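Local coordinates for protein paenibacillus xanthan lyase (Paenibacillus, PDB 6F2P) that cleaves the polysaccharide xanthan as a lyase, with a family 8 polysaccharide lyase architecture and several bound calcium ions, at residues Q42-S47 against R56-A61. Residues are numbered along the deposited sequence; the frame is centred on the assembly and turned at random.
Sequences QGYWDS and RLWNDA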
ATOM      1  N   GLN A  42     -41.951 -23.564 -14.987  1.00 20.61           N
ATOM      2  CA  GLN A  42     -42.891 -24.666 -14.792  1.00 21.58           C
ATOM      3  C   GLN A  42     -42.767 -25.192 -13.367  1.00 22.65           C
ATOM      4  O   GLN A  42     -43.770 -25.520 -12.732  1.00 17.94           O
ATOM      5  CB  GLN A  42     -42.675 -25.794 -15.804  1.00 18.64           C
ATOM      6  CG  GLN A  42     -43.818 -26.821 -15.840  1.00 18.27           C
ATOM      7  CD  GLN A  42     -45.171 -26.195 -16.196  1.00 20.78           C
ATOM      8  OE1 GLN A  42     -45.294 -25.487 -17.190  1.00 27.87           O
ATOM      9  NE2 GLN A  42     -46.186 -26.461 -15.382  1.00 22.74           N
ATOM     10  N   GLY A  43     -41.537 -25.235 -12.860  1.00 18.16           N
ATOM     11  CA  GLY A  43     -41.302 -25.671 -11.497  1.00 16.76           C
ATOM     12  C   GLY A  43     -42.111 -24.913 -10.451  1.00 22.90           C
ATOM     13  O   GLY A  43     -42.859 -25.510  -9.658  1.00 18.83           O
ATOM     14  N   TYR A  44     -41.957 -23.594 -10.441  1.00 22.00           N
ATOM     15  CA  TYR A  44     -42.609 -22.772  -9.431  1.00 19.08           C
ATOM     16  C   TYR A  44     -44.097 -22.653  -9.701  1.00 20.26           C
ATOM     17  O   TYR A  44     -44.879 -22.407  -8.782  1.00 23.49           O
ATOM     18  CB  TYR A  44     -41.950 -21.393  -9.349  1.00 20.19           C
ATOM     19  CG  TYR A  44     -40.549 -21.457  -8.786  1.00 23.15           C
ATOM     20  CD1 TYR A  44     -40.303 -22.096  -7.582  1.00 20.87           C
ATOM     21  CD2 TYR A  44     -39.470 -20.892  -9.461  1.00 22.39           C
ATOM     22  CE1 TYR A  44     -39.032 -22.172  -7.063  1.00 21.65           C
ATOM     23  CE2 TYR A  44     -38.190 -20.960  -8.941  1.00 19.14           C
ATOM     24  CZ  TYR A  44     -37.980 -21.605  -7.741  1.00 22.84           C
ATOM     25  OH  TYR A  44     -36.719 -21.686  -7.201  1.00 32.04           O
ATOM     26  N   TRP A  45     -44.487 -22.823 -10.962  1.00 19.12           N
ATOM     27  CA  TRP A  45     -45.902 -22.798 -11.318  1.00 22.50           C
ATOM     28  C   TRP A  45     -46.562 -24.045 -10.716  1.00 23.98           C
ATOM     29  O   TRP A  45     -47.661 -23.993 -10.149  1.00 23.29           O
ATOM     30  CB  TRP A  45     -46.077 -22.772 -12.839  1.00 18.49           C
ATOM     31  CG  TRP A  45     -47.468 -22.429 -13.276  1.00 17.21           C
ATOM     32  CD1 TRP A  45     -48.462 -21.892 -12.507  1.00 22.79           C
ATOM     33  CD2 TRP A  45     -48.021 -22.594 -14.587  1.00 17.27           C
ATOM     34  NE1 TRP A  45     -49.600 -21.711 -13.258  1.00 18.58           N
ATOM     35  CE2 TRP A  45     -49.356 -22.136 -14.540  1.00 21.50           C
ATOM     36  CE3 TRP A  45     -47.520 -23.084 -15.794  1.00 14.56           C
ATOM     37  CZ2 TRP A  45     -50.197 -22.157 -15.656  1.00 19.68           C
ATOM     38  CZ3 TRP A  45     -48.359 -23.107 -16.901  1.00 19.32           C
ATOM     39  CH2 TRP A  45     -49.684 -22.648 -16.821  1.00 18.05           C
ATOM     40  N   ASP A  46     -45.856 -25.162 -10.832  1.00 19.75           N
ATOM     41  CA  ASP A  46     -46.329 -26.429 -10.322  1.00 20.98           C
ATOM     42  C   ASP A  46     -46.469 -26.404  -8.811  1.00 22.07           C
ATOM     43  O   ASP A  46     -47.440 -26.919  -8.276  1.00 26.84           O
ATOM     44  CB  ASP A  46     -45.391 -27.558 -10.758  1.00 22.85           C
ATOM     45  CG  ASP A  46     -45.551 -27.911 -12.227  1.00 26.35           C
ATOM     46  OD1 ASP A  46     -46.551 -27.463 -12.841  1.00 27.98           O
ATOM     47  OD2 ASP A  46     -44.686 -28.634 -12.765  1.00 26.91           O
ATOM     48  N   SER A  47     -45.505 -25.806  -8.120  1.00 22.35           N
ATOM     49  CA  SER A  47     -45.531 -25.797  -6.659  1.00 17.34           C
ATOM     50  C   SER A  47     -46.361 -24.656  -6.096  1.00 17.30           C
ATOM     51  O   SER A  47     -46.510 -24.539  -4.888  1.00 21.81           O
ATOM     52  CB  SER A  47     -44.119 -25.718  -6.092  1.00 19.22           C
ATOM     53  OG  SER A  47     -43.419 -24.611  -6.634  1.00 25.22           O
ATOM     54  N   ARG A  56     -50.281 -17.984   1.618  1.00 18.86           N
ATOM     55  CA  ARG A  56     -48.941 -17.777   1.088  1.00 17.47           C
ATOM     56  C   ARG A  56     -49.067 -18.207  -0.364  1.00 21.62           C
ATOM     57  O   ARG A  56     -50.110 -18.746  -0.746  1.00 24.06           O
ATOM     58  CB  ARG A  56     -47.936 -18.676   1.809  1.00 16.63           C
ATOM     59  CG  ARG A  56     -48.258 -20.157   1.651  1.00 20.66           C
ATOM     60  CD  ARG A  56     -47.423 -21.090   2.531  1.00 21.23           C
ATOM     61  NE  ARG A  56     -47.648 -20.867   3.957  1.00 19.12           N
ATOM     62  CZ  ARG A  56     -47.398 -21.767   4.902  1.00 15.38           C
ATOM     63  NH1 ARG A  56     -46.936 -22.969   4.582  1.00 14.46           N
ATOM     64  NH2 ARG A  56     -47.612 -21.459   6.173  1.00 18.83           N
ATOM     65  N   LEU A  57     -48.037 -17.984  -1.178  1.00 17.19           N
ATOM     66  CA  LEU A  57     -48.092 -18.420  -2.576  1.00 17.08           C
ATOM     67  C   LEU A  57     -47.250 -19.662  -2.825  1.00 21.23           C
ATOM     68  O   LEU A  57     -47.478 -20.395  -3.786  1.00 21.66           O
ATOM     69  CB  LEU A  57     -47.668 -17.301  -3.527  1.00 13.62           C
ATOM     70  CG  LEU A  57     -48.481 -16.008  -3.466  1.00 16.74           C
ATOM     71  CD1 LEU A  57     -48.077 -15.087  -4.600  1.00 14.75           C
ATOM     72  CD2 LEU A  57     -49.984 -16.268  -3.492  1.00 16.78           C
ATOM     73  N   TRP A  58     -46.251 -19.871  -1.973  1.00 23.62           N
ATOM     74  CA  TRP A  58     -45.457 -21.089  -1.999  1.00 20.41           C
ATOM     75  C   TRP A  58     -45.200 -21.476  -0.559  1.00 24.28           C
ATOM     76  O   TRP A  58     -45.149 -20.612   0.312  1.00 24.81           O
ATOM     77  CB  TRP A  58     -44.128 -20.878  -2.716  1.00 19.86           C
ATOM     78  CG  TRP A  58     -44.234 -20.873  -4.197  1.00 20.30           C
ATOM     79  CD1 TRP A  58     -44.124 -21.948  -5.029  1.00 19.87           C
ATOM     80  CD2 TRP A  58     -44.457 -19.734  -5.038  1.00 16.84           C
ATOM     81  NE1 TRP A  58     -44.276 -21.552  -6.335  1.00 18.81           N
ATOM     82  CE2 TRP A  58     -44.483 -20.197  -6.369  1.00 20.21           C
ATOM     83  CE3 TRP A  58     -44.653 -18.370  -4.792  1.00 15.40           C
ATOM     84  CZ2 TRP A  58     -44.690 -19.341  -7.457  1.00 18.39           C
ATOM     85  CZ3 TRP A  58     -44.861 -17.520  -5.873  1.00 14.60           C
ATOM     86  CH2 TRP A  58     -44.882 -18.012  -7.187  1.00 18.04           C
ATOM     87  N   ASN A  59     -45.047 -22.771  -0.308  1.00 24.46           N
ATOM     88  CA  ASN A  59     -44.782 -23.245   1.039  1.00 24.43           C
ATOM     89  C   ASN A  59     -43.370 -22.905   1.496  1.00 25.55           C
ATOM     90  O   ASN A  59     -43.109 -22.746   2.687  1.00 26.91           O
ATOM     91  CB  ASN A  59     -45.033 -24.751   1.140  1.00 22.09           C
ATOM     92  CG  ASN A  59     -46.469 -25.075   1.509  1.00 24.17           C
ATOM     93  OD1 ASN A  59     -47.134 -24.305   2.216  1.00 21.51           O
ATOM     94  ND2 ASN A  59     -46.957 -26.219   1.033  1.00 15.36           N
ATOM     95  N   ASP A  60     -42.456 -22.778   0.545  1.00 22.27           N
ATOM     96  CA  ASP A  60     -41.073 -22.498   0.889  1.00 22.04           C
ATOM     97  C   ASP A  60     -40.905 -21.022   1.234  1.00 23.44           C
ATOM     98  O   ASP A  60     -39.787 -20.539   1.438  1.00 21.17           O
ATOM     99  CB  ASP A  60     -40.132 -22.923  -0.246  1.00 21.92           C
ATOM    100  CG  ASP A  60     -40.200 -22.001  -1.463  1.00 23.13           C
ATOM    101  OD1 ASP A  60     -41.105 -21.142  -1.551  1.00 26.28           O
ATOM    102  OD2 ASP A  60     -39.339 -22.153  -2.357  1.00 29.61           O
ATOM    103  N   ALA A  61     -42.027 -20.310   1.272  1.00 18.30           N
ATOM    104  CA  ALA A  61     -42.021 -18.894   1.598  1.00 19.89           C
ATOM    105  C   ALA A  61     -43.222 -18.538   2.451  1.00 18.25           C
ATOM    106  O   ALA A  61     -44.091 -17.792   2.003  1.00 22.22           O
ATOM    107  CB  ALA A  61     -42.011 -18.060   0.329  1.00 22.01           C
TER
HETATM  108  O   HOH W   1     -45.980 -25.201  -2.339  1.00 17.06           O
HETATM  109  O   HOH W   2     -41.008 -23.726  -4.681  1.00 32.11           O
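Ser-47 and Trp-58 stand 6.6 Å apart, CA to CA, where the loop that follows helix 28-46 enters a type I beta turn from Trp-58 to Ala-61. The pairing is a worked example of how an indole N-H from a following loop can take up a main-chain carbonyl of the preceding helix: Trp-58 reaches back with the edge of its ring, and its NE1 donates to the backbone O of Tyr-44 at 2.7 Å. The donor lies in the carbonyl plane, on a lone pair, although the hydrogen bond is bent, 144° at the hydrogen. Ser-47 meets the same indole edge, its OG 3.2 Å from Trp-58 CD1. With CG anti to its own carbonyl carbon (chi1 -69°), Tyr-44 turns the edge of its phenol toward the Trp-58 face, an offset edge-to-face pair with planes at 87°, while its CB packs 3.9 Å from Trp-58 CZ2. Two waters extend the join: one donates to Ser-47 O and weakly accepts from Asn-59 N, the other lies near Ser-47 OG and donates weakly to Asp-60 OD2. Replacing Trp-58 with a leucine would probably leave the Tyr-44 carbonyl without this donor and the edge of the Tyr-44 ring without the indole face it points at. Within the N-terminal alpha-helical domain, helix 68-85 backs the joint: His-76 stacks on Tyr-44, meets Trp-58 edge-to-face and hydrogen-bonds Asp-60, while Leu-57 packs against helix 95-111.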